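Side-chain contacts in titin (Homo sapiens, PDB 5JDD), which serves as a giant structural protein of muscle, whose tandem immunoglobulin-like I-band domains probably contribute to the elasticity of the sarcomere: residues Phe136-Gln141 against His145-Met150; Phe110-Ser115 against Asp167-Thr172. One frame throughout, in Å; residues are numbered along the deposited sequence.

Contact 1: Phe136-Gln141 against His145-Met150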
loop_
_atom_site.group_PDB
_atom_site.type_symbol
_atom_site.label_atom_id
_atom_site.label_comp_id
_atom_site.label_asym_id
_atom_site.label_seq_id
_atom_site.Cartn_x
_atom_site.Cartn_y
_atom_site.Cartn_z
ATOM N N PHE A 136 7.112 7.445 -3.222
ATOM C CA PHE A 136 6.045 6.503 -2.894
ATOM C C PHE A 136 5.516 5.824 -4.145
ATOM O O PHE A 136 4.943 6.478 -5.013
ATOM C CB PHE A 136 4.882 7.220 -2.205
ATOM C CG PHE A 136 5.229 7.806 -0.871
ATOM C CD1 PHE A 136 5.446 6.981 0.226
ATOM C CD2 PHE A 136 5.301 9.181 -0.701
ATOM C CE1 PHE A 136 5.751 7.518 1.464
ATOM C CE2 PHE A 136 5.607 9.725 0.532
ATOM C CZ PHE A 136 5.833 8.892 1.616
ATOM N N LYS A 137 5.710 4.512 -4.236
ATOM C CA LYS A 137 5.165 3.726 -5.337
ATOM C C LYS A 137 3.905 3.036 -4.826
ATOM O O LYS A 137 3.938 2.320 -3.830
ATOM C CB LYS A 137 6.196 2.702 -5.819
ATOM C CG LYS A 137 5.684 1.709 -6.849
ATOM C CD LYS A 137 5.612 2.302 -8.239
ATOM C CE LYS A 137 5.370 1.203 -9.267
ATOM N NZ LYS A 137 6.291 0.049 -9.037
ATOM N N ILE A 138 2.787 3.285 -5.493
ATOM C CA ILE A 138 1.510 2.721 -5.099
ATOM C C ILE A 138 1.072 1.723 -6.165
ATOM O O ILE A 138 0.966 2.062 -7.346
ATOM C CB ILE A 138 0.471 3.846 -4.886
ATOM C CG1 ILE A 138 0.864 4.665 -3.652
ATOM C CG2 ILE A 138 -0.931 3.274 -4.688
ATOM C CD1 ILE A 138 0.039 5.931 -3.441
ATOM N N VAL A 139 0.837 0.484 -5.747
ATOM C CA VAL A 139 0.609 -0.613 -6.685
ATOM C C VAL A 139 -0.695 -1.330 -6.357
ATOM O O VAL A 139 -1.032 -1.518 -5.184
ATOM C CB VAL A 139 1.764 -1.634 -6.639
ATOM C CG1 VAL A 139 1.567 -2.730 -7.678
ATOM C CG2 VAL A 139 3.112 -0.940 -6.873
ATOM N N VAL A 140 -1.440 -1.706 -7.393
ATOM C CA VAL A 140 -2.573 -2.615 -7.238
ATOM C C VAL A 140 -2.319 -3.840 -8.099
ATOM O O VAL A 140 -1.998 -3.720 -9.287
ATOM C CB VAL A 140 -3.881 -1.973 -7.688
ATOM C CG1 VAL A 140 -5.051 -2.936 -7.462
ATOM C CG2 VAL A 140 -4.101 -0.665 -6.952
ATOM N N GLN A 141 -2.447 -5.022 -7.507
ATOM C CA GLN A 141 -2.357 -6.259 -8.266
ATOM C C GLN A 141 -3.573 -7.110 -7.932
ATOM O O GLN A 141 -3.520 -7.983 -7.055
ATOM C CB GLN A 141 -1.044 -6.991 -7.967
ATOM C CG GLN A 141 0.184 -6.194 -8.427
ATOM C CD GLN A 141 1.498 -6.926 -8.234
ATOM O OE1 GLN A 141 1.530 -8.144 -8.065
ATOM N NE2 GLN A 141 2.594 -6.179 -8.272
ATOM N N HIS A 145 -2.830 -4.884 -2.550
ATOM C CA HIS A 145 -2.464 -3.476 -2.571
ATOM C C HIS A 145 -1.133 -3.281 -1.888
ATOM O O HIS A 145 -0.913 -3.785 -0.791
ATOM C CB HIS A 145 -3.542 -2.640 -1.884
ATOM C CG HIS A 145 -4.781 -2.501 -2.705
ATOM N ND1 HIS A 145 -5.014 -1.412 -3.515
ATOM C CD2 HIS A 145 -5.827 -3.345 -2.893
ATOM C CE1 HIS A 145 -6.165 -1.578 -4.146
ATOM N NE2 HIS A 145 -6.677 -2.741 -3.780
ATOM N N GLN A 146 -0.243 -2.538 -2.542
ATOM C CA GLN A 146 1.108 -2.358 -2.034
ATOM C C GLN A 146 1.537 -0.892 -2.021
ATOM O O GLN A 146 1.207 -0.119 -2.929
ATOM C CB GLN A 146 2.089 -3.192 -2.868
ATOM C CG GLN A 146 3.523 -3.160 -2.377
ATOM C CD GLN A 146 4.451 -3.974 -3.258
ATOM O OE1 GLN A 146 4.215 -4.124 -4.459
ATOM N NE2 GLN A 146 5.511 -4.503 -2.667
ATOM N N LEU A 147 2.285 -0.530 -0.980
ATOM C CA LEU A 147 2.934 0.774 -0.865
ATOM C C LEU A 147 4.422 0.517 -0.733
ATOM O O LEU A 147 4.865 -0.177 0.185
ATOM C CB LEU A 147 2.435 1.535 0.364
ATOM C CG LEU A 147 3.149 2.865 0.659
ATOM C CD1 LEU A 147 2.848 3.876 -0.435
ATOM C CD2 LEU A 147 2.722 3.430 2.004
ATOM N N ILE A 148 5.195 1.051 -1.673
ATOM C CA ILE A 148 6.646 0.922 -1.633
ATOM C C ILE A 148 7.258 2.288 -1.339
ATOM O O ILE A 148 6.948 3.277 -2.016
ATOM C CB ILE A 148 7.179 0.362 -2.947
ATOM C CG1 ILE A 148 6.590 -1.032 -3.180
ATOM C CG2 ILE A 148 8.695 0.298 -2.932
ATOM C CD1 ILE A 148 6.547 -1.437 -4.628
ATOM N N ILE A 149 8.081 2.342 -0.295
ATOM C CA ILE A 149 8.702 3.593 0.138
ATOM C C ILE A 149 10.189 3.534 -0.146
ATOM O O ILE A 149 10.919 2.747 0.460
ATOM C CB ILE A 149 8.461 3.851 1.638
ATOM C CG1 ILE A 149 6.966 3.796 1.953
ATOM C CG2 ILE A 149 9.010 5.210 2.049
ATOM C CD1 ILE A 149 6.663 3.897 3.432
ATOM N N MET A 150 10.639 4.377 -1.069
ATOM C CA MET A 150 12.034 4.363 -1.498
ATOM C C MET A 150 12.926 5.219 -0.615
ATOM O O MET A 150 12.472 6.192 -0.018
ATOM C CB MET A 150 12.148 4.894 -2.934
ATOM C CG MET A 150 11.239 4.238 -3.953
ATOM S SD MET A 150 11.552 2.479 -4.116
ATOM C CE MET A 150 13.277 2.489 -4.600
HETATM O O HOH W 1 -2.779 0.245 -3.681
#
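Ile148 runs beside Lys137 and ends across Val139. Its CB packs against CB of Lys137 (3.8 Å), the two side chains side by side. CG1 sits beside the backbone N (chi1 -61°), which turns the branch back along its own strand, and CD1 therefore finishes 3.9 Å from Lys137 CG and near CG2 of Val139. Beneath this apolar patch the backbones are bonded in both directions: Lys137 N gives to Ile148 O and Ile148 N to Lys137 O, nearly straight and in the carbonyl plane, while Val139 and Gln146 exchange a second such pair with the donors tilted from it. The two strands are the D and E strands of an I-set immunoglobulin domain, joined as an antiparallel hairpin, with 136-141 at the edge of the sheet. On the other face of the hairpin, Phe136 brings its ring edge to CG1 of Ile149 (3.9 Å from CD1) and its CD1 also approaches CD1 of Leu147, which reaches across to CG1 of Ile138. At the far end a CH-pi contact sets Val140 CG1 over one face of His145, 4.2 Å from the ring centroid. In the ring plane, ND1 of His145 meets a water at 2.8 Å that donates to Val139 O, so this carbonyl, already holding Gln146 N, carries two bonds.

Contact 2: Phe110-Ser115 against Asp167-Thr172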
loop_
_atom_site.group_PDB
_atom_site.type_symbol
_atom_site.label_atom_id
_atom_site.label_comp_id
_atom_site.label_asym_id
_atom_site.label_seq_id
_atom_site.Cartn_x
_atom_site.Cartn_y
_atom_site.Cartn_z
ATOM N N PHE A 110 4.820 -2.141 2.255
ATOM C CA PHE A 110 3.634 -2.610 2.959
ATOM C C PHE A 110 2.700 -3.241 1.957
ATOM O O PHE A 110 2.594 -2.771 0.823
ATOM C CB PHE A 110 2.891 -1.445 3.628
ATOM C CG PHE A 110 3.617 -0.864 4.796
ATOM C CD1 PHE A 110 3.585 -1.498 6.032
ATOM C CD2 PHE A 110 4.338 0.310 4.663
ATOM C CE1 PHE A 110 4.272 -0.975 7.121
ATOM C CE2 PHE A 110 5.030 0.847 5.745
ATOM C CZ PHE A 110 4.998 0.207 6.978
ATOM N N GLU A 111 2.003 -4.295 2.367
ATOM C CA GLU A 111 1.000 -4.901 1.507
ATOM C C GLU A 111 -0.190 -5.347 2.317
ATOM O O GLU A 111 -0.047 -5.864 3.423
ATOM C CB GLU A 111 1.540 -6.143 0.798
ATOM C CG GLU A 111 2.804 -5.981 0.007
ATOM C CD GLU A 111 3.417 -7.327 -0.302
ATOM O OE1 GLU A 111 2.649 -8.261 -0.623
ATOM O OE2 GLU A 111 4.655 -7.454 -0.197
ATOM N N CYS A 112 -1.366 -5.201 1.727
ATOM C CA CYS A 112 -2.549 -5.844 2.275
ATOM C C CYS A 112 -3.345 -6.484 1.151
ATOM O O CYS A 112 -3.069 -6.251 -0.032
ATOM C CB CYS A 112 -3.420 -4.844 3.046
ATOM S SG CYS A 112 -4.201 -3.542 2.034
ATOM N N GLU A 113 -4.340 -7.282 1.515
ATOM C CA GLU A 113 -5.245 -7.863 0.532
ATOM C C GLU A 113 -6.653 -7.470 0.920
ATOM O O GLU A 113 -6.966 -7.373 2.112
ATOM C CB GLU A 113 -5.078 -9.389 0.433
ATOM C CG GLU A 113 -3.696 -9.780 -0.111
ATOM C CD GLU A 113 -3.392 -11.275 -0.122
ATOM O OE1 GLU A 113 -4.319 -12.115 -0.047
ATOM O OE2 GLU A 113 -2.189 -11.610 -0.225
ATOM N N VAL A 114 -7.469 -7.196 -0.089
ATOM C CA VAL A 114 -8.834 -6.753 0.109
ATOM C C VAL A 114 -9.823 -7.749 -0.503
ATOM O O VAL A 114 -9.444 -8.651 -1.250
ATOM C CB VAL A 114 -9.053 -5.316 -0.444
ATOM C CG1 VAL A 114 -8.084 -4.333 0.227
ATOM C CG2 VAL A 114 -8.886 -5.288 -1.957
ATOM N N SER A 115 -11.098 -7.560 -0.186
ATOM C CA SER A 115 -12.143 -8.533 -0.487
ATOM C C SER A 115 -12.593 -8.560 -1.946
ATOM O O SER A 115 -13.166 -9.552 -2.410
ATOM C CB SER A 115 -13.347 -8.251 0.405
ATOM O OG SER A 115 -13.778 -6.911 0.242
ATOM N N ASP A 167 -13.583 -0.134 6.097
ATOM C CA ASP A 167 -12.575 -0.885 6.844
ATOM C C ASP A 167 -11.244 -0.135 6.654
ATOM O O ASP A 167 -11.072 0.633 5.696
ATOM C CB ASP A 167 -12.459 -2.318 6.277
ATOM C CG ASP A 167 -11.981 -3.357 7.314
ATOM O OD1 ASP A 167 -11.645 -2.974 8.457
ATOM O OD2 ASP A 167 -11.945 -4.575 6.978
ATOM N N GLN A 168 -10.312 -0.321 7.575
ATOM C CA GLN A 168 -8.954 0.157 7.343
ATOM C C GLN A 168 -7.971 -0.716 8.097
ATOM O O GLN A 168 -8.336 -1.396 9.053
ATOM C CB GLN A 168 -8.810 1.636 7.713
ATOM C CG GLN A 168 -8.916 1.953 9.186
ATOM C CD GLN A 168 -8.587 3.413 9.479
ATOM O OE1 GLN A 168 -9.179 4.319 8.892
ATOM N NE2 GLN A 168 -7.633 3.644 10.379
ATOM N N VAL A 169 -6.728 -0.720 7.637
ATOM C CA VAL A 169 -5.672 -1.499 8.267
ATOM C C VAL A 169 -4.428 -0.621 8.372
ATOM O O VAL A 169 -4.134 0.151 7.462
ATOM C CB VAL A 169 -5.390 -2.815 7.480
ATOM C CG1 VAL A 169 -4.960 -2.540 6.036
ATOM C CG2 VAL A 169 -4.375 -3.686 8.211
ATOM N N SER A 170 -3.720 -0.718 9.491
ATOM C CA SER A 170 -2.525 0.097 9.692
ATOM C C SER A 170 -1.334 -0.745 10.135
ATOM O O SER A 170 -1.488 -1.827 10.715
ATOM C CB SER A 170 -2.772 1.202 10.730
ATOM O OG SER A 170 -3.807 2.088 10.320
ATOM N N ALA A 171 -0.141 -0.220 9.876
ATOM C CA ALA A 171 1.088 -0.811 10.389
ATOM C C ALA A 171 2.132 0.279 10.488
ATOM O O ALA A 171 2.001 1.330 9.857
ATOM C CB ALA A 171 1.577 -1.955 9.484
ATOM N N THR A 172 3.181 0.032 11.262
ATOM C CA THR A 172 4.219 1.036 11.455
ATOM C C THR A 172 5.512 0.692 10.741
ATOM O O THR A 172 5.874 -0.480 10.598
ATOM C CB THR A 172 4.556 1.237 12.933
ATOM O OG1 THR A 172 5.087 0.019 13.476
ATOM C CG2 THR A 172 3.318 1.654 13.697
#
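Phe110 reaches from one sheet of the domain to Ala171 in the other, with its CE1 3.7 Å from the methyl CB. The ring meets that methyl obliquely, but turns its edge to Thr172, whose carbonyl O lies in the ring plane, 3.8 Å from CZ. Such an edge-on C-H approach to an oxygen is probably mildly favourable, since ring hydrogens carry a small positive charge. Tyr160, on strand 158-164 next to 167-176, meets the same ring. Two residues further along, Cys112 and Val169 make the second point of contact, where CB of Cys112 stands 4.1 Å from CG1 of Val169. Val169 sets CG1 between its backbone N and carbonyl carbon (chi1 60°), which aims this methyl at Cys112; SG of Cys112 lies alongside and is slightly farther from it than CB. These strands, B and G of the immunoglobulin sandwich, run in opposed directions at 157° with their axes 9.0 Å apart, too far for backbone pairing between them. Beyond Cys112 the direct contact ends: Val114 comes no nearer than 6.8 Å to the segment 167-172, and turns instead to Phe162 and Ile93. The outer faces are polar. Glu111 and Gln168 are exposed on the two sheets, Glu113 forms a salt bridge with Lys95, and Ser170 OG bonds to Thr161 OG1. Between the sheets, by contrast, the meeting is one of methyl groups, the cysteine side chain and an aromatic ring, with one backbone oxygen at the ring's edge. Their spacing therefore probably owes more to side-chain bulk and dispersion than to directional bonds of the kind that fix strands within a sheet.

In the fold
Contact 1 works within a sheet and contact 2 between sheets, and together they illustrate the two kinds of cohesion in a beta sandwich. The hairpin of contact 1 is partly buried: Leu147, Ile149 and His145 turn to the interior, while Lys137 and Val140 are exposed. Contact 2 lies in the core, where its touching residues are mostly buried. Backbone bonds dominate the first, apolar side chains the second. They meet in one sheet, where strand 108-114 of contact 2 pairs with strand 144-149 of contact 1; Leu147 O lies 2.9 Å from Phe110 N, a probable hydrogen bond. Along the chain, contact 1 is nested within the loop that contact 2 closes.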